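Local coordinates for cellulosomal scaffolding protein A (Clostridium thermocellum, PDB 1NBC), which probably attaches the cellulosome to the surface of its cellulose substrate through this family 3a cellulose-binding domain, at residues A[38-43]-A[91-96]; A[1-6]-A[149-154]; A[56-61]-A[107-112]. All coordinates share one frame; numbering follows the deposited sequence.

Interaction 1 of 3, residues A[38-43]-A[91-96]; sequences TLRYYY and YLEISF
Arg40 lays its side chain over the ring of Tyr91, joining two antiparallel strands of the five-stranded sheet. The guanidinium lies flat over the phenol, the planes only 6° apart, with CZ of Arg40 4.5 Å from the ring centroid of Tyr91; this is an off-centre cation-pi stack. Nearer the backbone, CD of Arg40 sits over the same face, 3.8 Å from that centroid, as a CH-pi contact. Tyr91 meets the arginine because its CG stands between the backbone N and the carbonyl carbon (chi1 61°), while Arg40 runs extended from CG to NE. Tyr42, alongside Tyr91, receives CB of Tyr91 over one ring face, and its hydroxyl accepts a bond from NH1 of Arg40 (NH1 to OH 3.2 Å). From the other flank, Glu93 stretches out, CG trans to its amide nitrogen (chi1 177°), to give a weak salt bridge, OE2 to NE of Arg40 at 3.5 Å.

The opposite sheet face is apolar: Leu39 CB packs on Ile94 CB at 4.2 Å, and Tyr41 sits beside Leu92. Leu39 and Ile94 reach Phe22 of the other sheet, and Tyr41 rests on Pro20. Leu39 and Ile94 exchange two backbone bonds, as do Tyr41 and Leu92.

Arg40 also has Tyr144 as a cation-pi partner, so aromatic rings and a carboxylate together hold its planar group. Such a strip of aromatic and charged side chains is consistent with the shallow groove known on this face of family 3 modules, and the stacking and ion pairing would be expected to restrain the guanidinium's rotation and hold its plane nearly parallel to the Tyr91 ring.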
loop_
_atom_site.group_PDB
_atom_site.type_symbol
_atom_site.label_atom_id
_atom_site.label_comp_id
_atom_site.label_asym_id
_atom_site.label_seq_id
_atom_site.Cartn_x
_atom_site.Cartn_y
_atom_site.Cartn_z
ATOM N N THR A 38 -2.388 -12.899 -6.052
ATOM C CA THR A 38 -2.507 -12.578 -4.632
ATOM C C THR A 38 -3.922 -12.055 -4.366
ATOM O O THR A 38 -4.554 -11.471 -5.251
ATOM C CB THR A 38 -1.449 -11.534 -4.154
ATOM O OG1 THR A 38 -1.535 -10.346 -4.950
ATOM C CG2 THR A 38 -0.022 -12.106 -4.238
ATOM N N LEU A 39 -4.438 -12.312 -3.166
ATOM C CA LEU A 39 -5.789 -11.902 -2.784
ATOM C C LEU A 39 -5.710 -11.131 -1.471
ATOM O O LEU A 39 -4.815 -11.390 -0.661
ATOM C CB LEU A 39 -6.658 -13.155 -2.593
ATOM C CG LEU A 39 -6.738 -14.162 -3.754
ATOM C CD1 LEU A 39 -7.197 -15.529 -3.257
ATOM C CD2 LEU A 39 -7.664 -13.631 -4.846
ATOM N N ARG A 40 -6.617 -10.182 -1.250
ATOM C CA ARG A 40 -6.589 -9.417 -0.006
ATOM C C ARG A 40 -7.951 -9.315 0.668
ATOM O O ARG A 40 -8.989 -9.176 0.014
ATOM C CB ARG A 40 -6.038 -7.996 -0.216
ATOM C CG ARG A 40 -4.587 -7.909 -0.583
ATOM C CD ARG A 40 -4.197 -6.476 -0.702
ATOM N NE ARG A 40 -2.972 -6.343 -1.473
ATOM C CZ ARG A 40 -2.375 -5.186 -1.757
ATOM N NH1 ARG A 40 -2.876 -4.036 -1.325
ATOM N NH2 ARG A 40 -1.301 -5.181 -2.521
ATOM N N TYR A 41 -7.921 -9.410 1.992
ATOM C CA TYR A 41 -9.103 -9.301 2.832
ATOM C C TYR A 41 -8.789 -8.169 3.817
ATOM O O TYR A 41 -7.892 -8.316 4.659
ATOM C CB TYR A 41 -9.357 -10.636 3.578
ATOM C CG TYR A 41 -10.596 -10.607 4.455
ATOM C CD1 TYR A 41 -11.851 -10.947 3.944
ATOM C CD2 TYR A 41 -10.520 -10.208 5.793
ATOM C CE1 TYR A 41 -12.999 -10.885 4.740
ATOM C CE2 TYR A 41 -11.670 -10.145 6.593
ATOM C CZ TYR A 41 -12.897 -10.484 6.055
ATOM O OH TYR A 41 -14.014 -10.415 6.843
ATOM N N TYR A 42 -9.505 -7.049 3.687
ATOM C CA TYR A 42 -9.297 -5.866 4.536
ATOM C C TYR A 42 -10.196 -5.819 5.766
ATOM O O TYR A 42 -11.402 -6.094 5.693
ATOM C CB TYR A 42 -9.525 -4.568 3.734
ATOM C CG TYR A 42 -8.557 -4.324 2.587
ATOM C CD1 TYR A 42 -8.794 -4.870 1.317
ATOM C CD2 TYR A 42 -7.412 -3.537 2.762
ATOM C CE1 TYR A 42 -7.919 -4.638 0.255
ATOM C CE2 TYR A 42 -6.523 -3.297 1.694
ATOM C CZ TYR A 42 -6.793 -3.853 0.453
ATOM O OH TYR A 42 -5.942 -3.627 -0.594
ATOM N N TYR A 43 -9.595 -5.448 6.898
ATOM C CA TYR A 43 -10.307 -5.365 8.174
ATOM C C TYR A 43 -9.575 -4.471 9.180
ATOM O O TYR A 43 -8.568 -3.845 8.862
ATOM C CB TYR A 43 -10.457 -6.768 8.772
ATOM C CG TYR A 43 -9.140 -7.446 9.112
ATOM C CD1 TYR A 43 -8.305 -7.941 8.106
ATOM C CD2 TYR A 43 -8.732 -7.603 10.449
ATOM C CE1 TYR A 43 -7.094 -8.581 8.416
ATOM C CE2 TYR A 43 -7.532 -8.238 10.772
ATOM C CZ TYR A 43 -6.718 -8.726 9.751
ATOM O OH TYR A 43 -5.535 -9.366 10.050
ATOM N N TYR A 91 -4.552 -5.913 6.349
ATOM C CA TYR A 91 -5.112 -6.840 5.384
ATOM C C TYR A 91 -4.351 -8.136 5.378
ATOM O O TYR A 91 -3.182 -8.188 5.785
ATOM C CB TYR A 91 -5.140 -6.261 3.956
ATOM C CG TYR A 91 -3.823 -5.890 3.304
ATOM C CD1 TYR A 91 -2.983 -6.858 2.755
ATOM C CD2 TYR A 91 -3.435 -4.556 3.209
ATOM C CE1 TYR A 91 -1.791 -6.500 2.128
ATOM C CE2 TYR A 91 -2.251 -4.187 2.586
ATOM C CZ TYR A 91 -1.433 -5.156 2.047
ATOM O OH TYR A 91 -0.266 -4.772 1.429
ATOM N N LEU A 92 -5.093 -9.208 5.125
ATOM C CA LEU A 92 -4.502 -10.516 5.002
ATOM C C LEU A 92 -4.251 -10.649 3.526
ATOM O O LEU A 92 -5.115 -10.321 2.721
ATOM C CB LEU A 92 -5.475 -11.618 5.444
ATOM C CG LEU A 92 -5.190 -13.037 4.909
ATOM C CD1 LEU A 92 -3.939 -13.629 5.536
ATOM C CD2 LEU A 92 -6.389 -13.954 5.139
ATOM N N GLU A 93 -3.025 -10.976 3.161
ATOM C CA GLU A 93 -2.722 -11.183 1.767
ATOM C C GLU A 93 -2.466 -12.668 1.572
ATOM O O GLU A 93 -1.613 -13.261 2.241
ATOM C CB GLU A 93 -1.502 -10.374 1.332
ATOM C CG GLU A 93 -1.122 -10.626 -0.129
ATOM C CD GLU A 93 -0.088 -9.656 -0.647
ATOM O OE1 GLU A 93 1.089 -9.809 -0.284
ATOM O OE2 GLU A 93 -0.456 -8.748 -1.423
ATOM N N ILE A 94 -3.248 -13.278 0.696
ATOM C CA ILE A 94 -3.117 -14.687 0.410
ATOM C C ILE A 94 -2.263 -14.884 -0.832
ATOM O O ILE A 94 -2.421 -14.165 -1.824
ATOM C CB ILE A 94 -4.513 -15.305 0.255
ATOM C CG1 ILE A 94 -5.236 -15.217 1.602
ATOM C CG2 ILE A 94 -4.427 -16.735 -0.264
ATOM C CD1 ILE A 94 -6.596 -15.851 1.615
ATOM N N SER A 95 -1.290 -15.786 -0.740
ATOM C CA SER A 95 -0.407 -16.083 -1.855
ATOM C C SER A 95 -0.285 -17.592 -2.068
ATOM O O SER A 95 -0.735 -18.381 -1.239
ATOM C CB SER A 95 0.976 -15.427 -1.660
ATOM O OG SER A 95 1.627 -15.866 -0.480
ATOM N N PHE A 96 0.264 -17.977 -3.214
ATOM C CA PHE A 96 0.446 -19.374 -3.571
ATOM C C PHE A 96 1.888 -19.597 -3.923
ATOM O O PHE A 96 2.502 -18.742 -4.548
ATOM C CB PHE A 96 -0.387 -19.749 -4.792
ATOM C CG PHE A 96 -1.813 -19.363 -4.679
ATOM C CD1 PHE A 96 -2.215 -18.070 -4.990
ATOM C CD2 PHE A 96 -2.758 -20.285 -4.224
ATOM C CE1 PHE A 96 -3.527 -17.700 -4.845
ATOM C CE2 PHE A 96 -4.077 -19.919 -4.080
ATOM C CZ PHE A 96 -4.466 -18.629 -4.386
#

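Interaction 2 of 3, residues A[1-6]-A[149-154]; sequences NLKVEF and LVWGKE
Val4 presses its CB onto the pyrrole part of the Trp151 indole, 3.6 Å from the centroid of the five-membered ring and 9° off its normal, so CB stands almost directly above the ring, a CH-pi contact over its face. The two side chains run past one another in opposite directions, and with CG of Trp151 trans to its backbone N (chi1 180°) the broad indole is laid across the first strand. A compact branched valine suits this place because its CB and CG2 can both rest on the flat ring.

The other apolar contact is smaller: CD1 of Leu2 meets CG2 of Val150 at 3.6 Å. These strands belong to different sheets of the beta sandwich and run at 62° to each other, so side chains rather than a backbone ladder join them. A classic beta bulge, in which Val150 and Trp151 both face Ala143, occurs where the tryptophan enters the interface.

Polar backbone atoms also lie against the indole. The N of Val4 stands 3.7 Å above the ring plane of Trp151, near its centre, and the Val4 carbonyl O comes 3.3 Å from CZ2 of Trp151. Both Val4 atoms are buried here without a hydrogen-bonding partner in the model, whereas NE1 of Trp151 is bonded to the carbonyl of Trp138.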
loop_
_atom_site.group_PDB
_atom_site.type_symbol
_atom_site.label_atom_id
_atom_site.label_comp_id
_atom_site.label_asym_id
_atom_site.label_seq_id
_atom_site.Cartn_x
_atom_site.Cartn_y
_atom_site.Cartn_z
ATOM N N ASN A 1 -7.542 -12.637 -16.937
ATOM C CA ASN A 1 -8.950 -12.260 -16.604
ATOM C C ASN A 1 -9.435 -13.182 -15.490
ATOM O O ASN A 1 -9.287 -14.400 -15.600
ATOM C CB ASN A 1 -9.846 -12.398 -17.840
ATOM C CG ASN A 1 -11.051 -11.473 -17.790
ATOM O OD1 ASN A 1 -10.978 -10.370 -17.229
ATOM N ND2 ASN A 1 -12.160 -11.907 -18.384
ATOM N N LEU A 2 -10.013 -12.602 -14.435
ATOM C CA LEU A 2 -10.469 -13.356 -13.266
ATOM C C LEU A 2 -11.850 -12.970 -12.783
ATOM O O LEU A 2 -12.342 -11.870 -13.032
ATOM C CB LEU A 2 -9.546 -13.086 -12.075
ATOM C CG LEU A 2 -8.097 -13.514 -12.030
ATOM C CD1 LEU A 2 -7.445 -12.906 -10.804
ATOM C CD2 LEU A 2 -8.034 -15.016 -11.967
ATOM N N LYS A 3 -12.430 -13.880 -12.018
ATOM C CA LYS A 3 -13.702 -13.661 -11.376
ATOM C C LYS A 3 -13.459 -14.122 -9.948
ATOM O O LYS A 3 -12.847 -15.173 -9.742
ATOM C CB LYS A 3 -14.790 -14.496 -12.035
ATOM C CG LYS A 3 -16.175 -14.219 -11.498
ATOM C CD LYS A 3 -17.212 -15.079 -12.189
ATOM C CE LYS A 3 -18.591 -14.836 -11.605
ATOM N NZ LYS A 3 -19.654 -15.547 -12.364
ATOM N N VAL A 4 -13.795 -13.280 -8.977
ATOM C CA VAL A 4 -13.602 -13.612 -7.565
ATOM C C VAL A 4 -14.954 -13.636 -6.843
ATOM O O VAL A 4 -15.759 -12.716 -6.989
ATOM C CB VAL A 4 -12.612 -12.599 -6.859
ATOM C CG1 VAL A 4 -12.414 -12.938 -5.369
ATOM C CG2 VAL A 4 -11.274 -12.590 -7.573
ATOM N N GLU A 5 -15.239 -14.740 -6.156
ATOM C CA GLU A 5 -16.474 -14.910 -5.382
ATOM C C GLU A 5 -16.041 -15.161 -3.956
ATOM O O GLU A 5 -15.022 -15.813 -3.712
ATOM C CB GLU A 5 -17.315 -16.046 -5.944
ATOM C CG GLU A 5 -17.859 -15.704 -7.312
ATOM C CD GLU A 5 -18.520 -16.868 -7.997
ATOM O OE1 GLU A 5 -17.800 -17.782 -8.429
ATOM O OE2 GLU A 5 -19.756 -16.853 -8.131
ATOM N N PHE A 6 -16.848 -14.738 -3.002
ATOM C CA PHE A 6 -16.389 -14.808 -1.634
ATOM C C PHE A 6 -17.500 -14.835 -0.594
ATOM O O PHE A 6 -18.649 -14.523 -0.883
ATOM C CB PHE A 6 -15.480 -13.567 -1.437
ATOM C CG PHE A 6 -15.035 -13.340 -0.040
ATOM C CD1 PHE A 6 -15.822 -12.613 0.849
ATOM C CD2 PHE A 6 -13.848 -13.891 0.411
ATOM C CE1 PHE A 6 -15.428 -12.454 2.177
ATOM C CE2 PHE A 6 -13.447 -13.736 1.729
ATOM C CZ PHE A 6 -14.233 -13.023 2.614
ATOM N N LEU A 149 -3.871 -4.636 -9.675
ATOM C CA LEU A 149 -5.247 -4.892 -9.233
ATOM C C LEU A 149 -6.098 -5.303 -10.416
ATOM O O LEU A 149 -6.194 -4.563 -11.392
ATOM C CB LEU A 149 -5.866 -3.641 -8.621
ATOM C CG LEU A 149 -7.342 -3.717 -8.217
ATOM C CD1 LEU A 149 -7.463 -4.482 -6.935
ATOM C CD2 LEU A 149 -7.908 -2.328 -8.018
ATOM N N VAL A 150 -6.692 -6.492 -10.343
ATOM C CA VAL A 150 -7.548 -6.983 -11.419
ATOM C C VAL A 150 -8.963 -7.306 -10.936
ATOM O O VAL A 150 -9.783 -7.752 -11.729
ATOM C CB VAL A 150 -6.963 -8.218 -12.152
ATOM C CG1 VAL A 150 -5.662 -7.852 -12.870
ATOM C CG2 VAL A 150 -6.771 -9.364 -11.184
ATOM N N TRP A 151 -9.234 -7.130 -9.643
ATOM C CA TRP A 151 -10.575 -7.362 -9.103
ATOM C C TRP A 151 -10.792 -6.638 -7.786
ATOM O O TRP A 151 -9.905 -6.619 -6.930
ATOM C CB TRP A 151 -10.863 -8.864 -8.850
ATOM C CG TRP A 151 -12.279 -9.091 -8.281
ATOM C CD1 TRP A 151 -12.670 -8.974 -6.969
ATOM C CD2 TRP A 151 -13.471 -9.401 -9.021
ATOM N NE1 TRP A 151 -14.024 -9.183 -6.853
ATOM C CE2 TRP A 151 -14.540 -9.446 -8.092
ATOM C CE3 TRP A 151 -13.740 -9.650 -10.373
ATOM C CZ2 TRP A 151 -15.851 -9.723 -8.477
ATOM C CZ3 TRP A 151 -15.052 -9.928 -10.755
ATOM C CH2 TRP A 151 -16.084 -9.962 -9.810
ATOM N N GLY A 152 -11.979 -6.046 -7.643
ATOM C CA GLY A 152 -12.368 -5.412 -6.397
ATOM C C GLY A 152 -12.010 -3.966 -6.237
ATOM O O GLY A 152 -11.315 -3.383 -7.067
ATOM N N LYS A 153 -12.514 -3.391 -5.159
ATOM C CA LYS A 153 -12.284 -2.003 -4.825
ATOM C C LYS A 153 -11.437 -1.939 -3.574
ATOM O O LYS A 153 -11.784 -2.533 -2.551
ATOM C CB LYS A 153 -13.609 -1.301 -4.511
ATOM C CG LYS A 153 -14.578 -1.154 -5.665
ATOM C CD LYS A 153 -15.825 -0.386 -5.211
ATOM C CE LYS A 153 -16.568 0.253 -6.388
ATOM N NZ LYS A 153 -16.872 -0.722 -7.488
ATOM N N GLU A 154 -10.312 -1.251 -3.646
ATOM C CA GLU A 154 -9.481 -1.113 -2.459
ATOM C C GLU A 154 -10.111 -0.058 -1.572
ATOM O O GLU A 154 -10.865 0.793 -2.064
ATOM C CB GLU A 154 -8.067 -0.706 -2.828
ATOM C CG GLU A 154 -7.281 -1.814 -3.441
ATOM C CD GLU A 154 -5.905 -1.377 -3.809
ATOM O OE1 GLU A 154 -5.677 -0.163 -3.984
ATOM O OE2 GLU A 154 -5.034 -2.249 -3.931
#

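Interaction 3 of 3, residues A[56-61]-A[107-112]; sequences DHAAII and VQIQGR
The amide N of Asp56 gives its hydrogen to the carbonyl O of Gln110 at 2.9 Å, while the amide N of Gln110 bonds the carbonyl O of His57 at 2.8 Å, the latter nearly straight. Two residues farther on, at the next hydrogen-bonded pair, Ala59 and Gln108 satisfy each other twice, from Ala59 N to Gln108 O at 3.0 Å and from Gln108 N to Ala59 O at 2.9 Å.

The side chains add a second layer of bonds. His57 donates from ND1 to OE1 of Gln110 over 2.7 Å; the imidazole and amide planes stand 88° apart, yet the donor lies in the carbonyl plane of the amide. Tyr67 takes up NE2 of His57, so both ring nitrogens have partners. Gln108 instead bonds its OE1 to His106.

The pair lies in the six-stranded sheet of the beta sandwich, and its two faces differ sharply. Ala58, Val107 and Ile109 are buried, with Ile60 on the same face, and the small Ala58 lets Val74 of the other sheet come close. His57, its partner Tyr67 and the Asp56-Arg112 ion pair are consistent with the flat strip by which family 3a modules are thought to lie on cellulose. The strand is irregular here: Asp56 and His57 both face Gln110, a classic beta bulge.

At the bulge itself, Asp56 also forms a salt bridge with Arg112, OD1 to NH2 at 3.3 Å. The carboxylate and guanidinium are nearly coplanar, 10° apart, and NH2 approaches OD1 on its syn side; a bend at chi3 (59°) brings the arginine round to it. A water donates to OD2 of Asp56 and to the carbonyl O of Gly111, each at 2.9 Å, tying the other carboxylate oxygen to the facing strand.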
loop_
_atom_site.group_PDB
_atom_site.type_symbol
_atom_site.label_atom_id
_atom_site.label_comp_id
_atom_site.label_asym_id
_atom_site.label_seq_id
_atom_site.Cartn_x
_atom_site.Cartn_y
_atom_site.Cartn_z
ATOM N N ASP A 56 -7.515 -24.354 5.758
ATOM C CA ASP A 56 -8.160 -25.619 6.126
ATOM C C ASP A 56 -8.180 -26.549 4.925
ATOM O O ASP A 56 -7.995 -27.758 5.043
ATOM C CB ASP A 56 -9.595 -25.386 6.607
ATOM C CG ASP A 56 -9.656 -24.745 7.967
ATOM O OD1 ASP A 56 -8.890 -25.175 8.848
ATOM O OD2 ASP A 56 -10.477 -23.821 8.166
ATOM N N HIS A 57 -8.375 -25.963 3.755
ATOM C CA HIS A 57 -8.426 -26.733 2.532
ATOM C C HIS A 57 -8.426 -25.810 1.323
ATOM O O HIS A 57 -9.023 -24.735 1.361
ATOM C CB HIS A 57 -9.688 -27.595 2.537
ATOM C CG HIS A 57 -9.975 -28.254 1.228
ATOM N ND1 HIS A 57 -10.985 -27.827 0.390
ATOM C CD2 HIS A 57 -9.370 -29.286 0.597
ATOM C CE1 HIS A 57 -10.985 -28.566 -0.704
ATOM N NE2 HIS A 57 -10.016 -29.459 -0.603
ATOM N N ALA A 58 -7.684 -26.193 0.290
ATOM C CA ALA A 58 -7.632 -25.437 -0.956
ATOM C C ALA A 58 -7.476 -26.447 -2.066
ATOM O O ALA A 58 -6.851 -27.502 -1.876
ATOM C CB ALA A 58 -6.475 -24.451 -0.966
ATOM N N ALA A 59 -8.092 -26.168 -3.205
ATOM C CA ALA A 59 -8.003 -27.085 -4.323
ATOM C C ALA A 59 -8.287 -26.385 -5.624
ATOM O O ALA A 59 -8.970 -25.355 -5.643
ATOM C CB ALA A 59 -8.979 -28.232 -4.145
ATOM N N ILE A 60 -7.714 -26.930 -6.696
ATOM C CA ILE A 60 -7.913 -26.437 -8.047
ATOM C C ILE A 60 -8.941 -27.366 -8.700
ATOM O O ILE A 60 -8.760 -28.577 -8.700
ATOM C CB ILE A 60 -6.591 -26.461 -8.873
ATOM C CG1 ILE A 60 -5.559 -25.520 -8.240
ATOM C CG2 ILE A 60 -6.868 -26.023 -10.317
ATOM C CD1 ILE A 60 -4.188 -25.579 -8.887
ATOM N N ILE A 61 -10.075 -26.813 -9.120
ATOM C CA ILE A 61 -11.121 -27.593 -9.770
ATOM C C ILE A 61 -11.139 -27.233 -11.257
ATOM O O ILE A 61 -11.301 -26.049 -11.610
ATOM C CB ILE A 61 -12.520 -27.284 -9.163
ATOM C CG1 ILE A 61 -12.481 -27.337 -7.633
ATOM C CG2 ILE A 61 -13.550 -28.269 -9.689
ATOM C CD1 ILE A 61 -12.106 -28.688 -7.083
ATOM N N VAL A 107 -10.051 -22.039 -8.249
ATOM C CA VAL A 107 -9.437 -22.461 -7.006
ATOM C C VAL A 107 -10.313 -22.037 -5.837
ATOM O O VAL A 107 -10.889 -20.954 -5.845
ATOM C CB VAL A 107 -8.013 -21.892 -6.845
ATOM C CG1 VAL A 107 -8.044 -20.389 -6.670
ATOM C CG2 VAL A 107 -7.327 -22.548 -5.684
ATOM N N GLN A 108 -10.537 -22.976 -4.924
ATOM C CA GLN A 108 -11.320 -22.727 -3.732
ATOM C C GLN A 108 -10.367 -22.734 -2.561
ATOM O O GLN A 108 -9.503 -23.606 -2.477
ATOM C CB GLN A 108 -12.368 -23.809 -3.542
ATOM C CG GLN A 108 -13.611 -23.614 -4.382
ATOM C CD GLN A 108 -14.610 -24.755 -4.213
ATOM O OE1 GLN A 108 -15.223 -25.210 -5.191
ATOM N NE2 GLN A 108 -14.775 -25.231 -2.972
ATOM N N ILE A 109 -10.492 -21.738 -1.696
ATOM C CA ILE A 109 -9.635 -21.606 -0.527
ATOM C C ILE A 109 -10.483 -21.373 0.720
ATOM O O ILE A 109 -11.221 -20.387 0.817
ATOM C CB ILE A 109 -8.688 -20.397 -0.668
ATOM C CG1 ILE A 109 -7.907 -20.473 -1.971
ATOM C CG2 ILE A 109 -7.734 -20.330 0.504
ATOM C CD1 ILE A 109 -7.463 -19.123 -2.445
ATOM N N GLN A 110 -10.405 -22.306 1.659
ATOM C CA GLN A 110 -11.134 -22.190 2.904
ATOM C C GLN A 110 -10.112 -21.760 3.926
ATOM O O GLN A 110 -9.250 -22.544 4.320
ATOM C CB GLN A 110 -11.788 -23.521 3.249
ATOM C CG GLN A 110 -12.747 -23.960 2.157
ATOM C CD GLN A 110 -13.268 -25.345 2.361
ATOM O OE1 GLN A 110 -12.829 -26.286 1.702
ATOM N NE2 GLN A 110 -14.228 -25.487 3.261
ATOM N N GLY A 111 -10.141 -20.469 4.251
ATOM C CA GLY A 111 -9.171 -19.905 5.175
ATOM C C GLY A 111 -9.667 -19.595 6.566
ATOM O O GLY A 111 -10.862 -19.574 6.851
ATOM N N ARG A 112 -8.716 -19.295 7.435
ATOM C CA ARG A 112 -9.008 -18.974 8.816
ATOM C C ARG A 112 -7.811 -18.333 9.484
ATOM O O ARG A 112 -6.681 -18.726 9.222
ATOM C CB ARG A 112 -9.343 -20.262 9.545
ATOM C CG ARG A 112 -9.418 -20.157 11.036
ATOM C CD ARG A 112 -9.950 -21.469 11.597
ATOM N NE ARG A 112 -9.097 -22.592 11.234
ATOM C CZ ARG A 112 -8.110 -23.060 11.995
ATOM N NH1 ARG A 112 -7.845 -22.497 13.179
ATOM N NH2 ARG A 112 -7.391 -24.097 11.566
HETATM O O HOH W 1 -12.318 -22.133 6.789
#

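How the interactions relate
Interactions 1 and 3 are strand pairs, one in each sheet of the sandwich, with backbone ladders; interaction 2 joins the two sheets by packing of side chains and of the Val4 backbone on the Trp151 indole, without backbone hydrogen bonds. The centre of interaction 1 lies about 5 Å from that of the chain, and those of 3 and 2 about 10 and 11 Å; most residues of interaction 1 are buried, while 2 and 3 reach the surface at Val150 and Asp56. Interaction 1 meets interaction 3 through the core, where Ile109 CD1 is 3.6 Å from Phe96 CZ, and interaction 2 where Tyr41 packs on Phe6. Cation-pi stacking marks interaction 1; amide, imidazole and carboxylate bonds mark interaction 3.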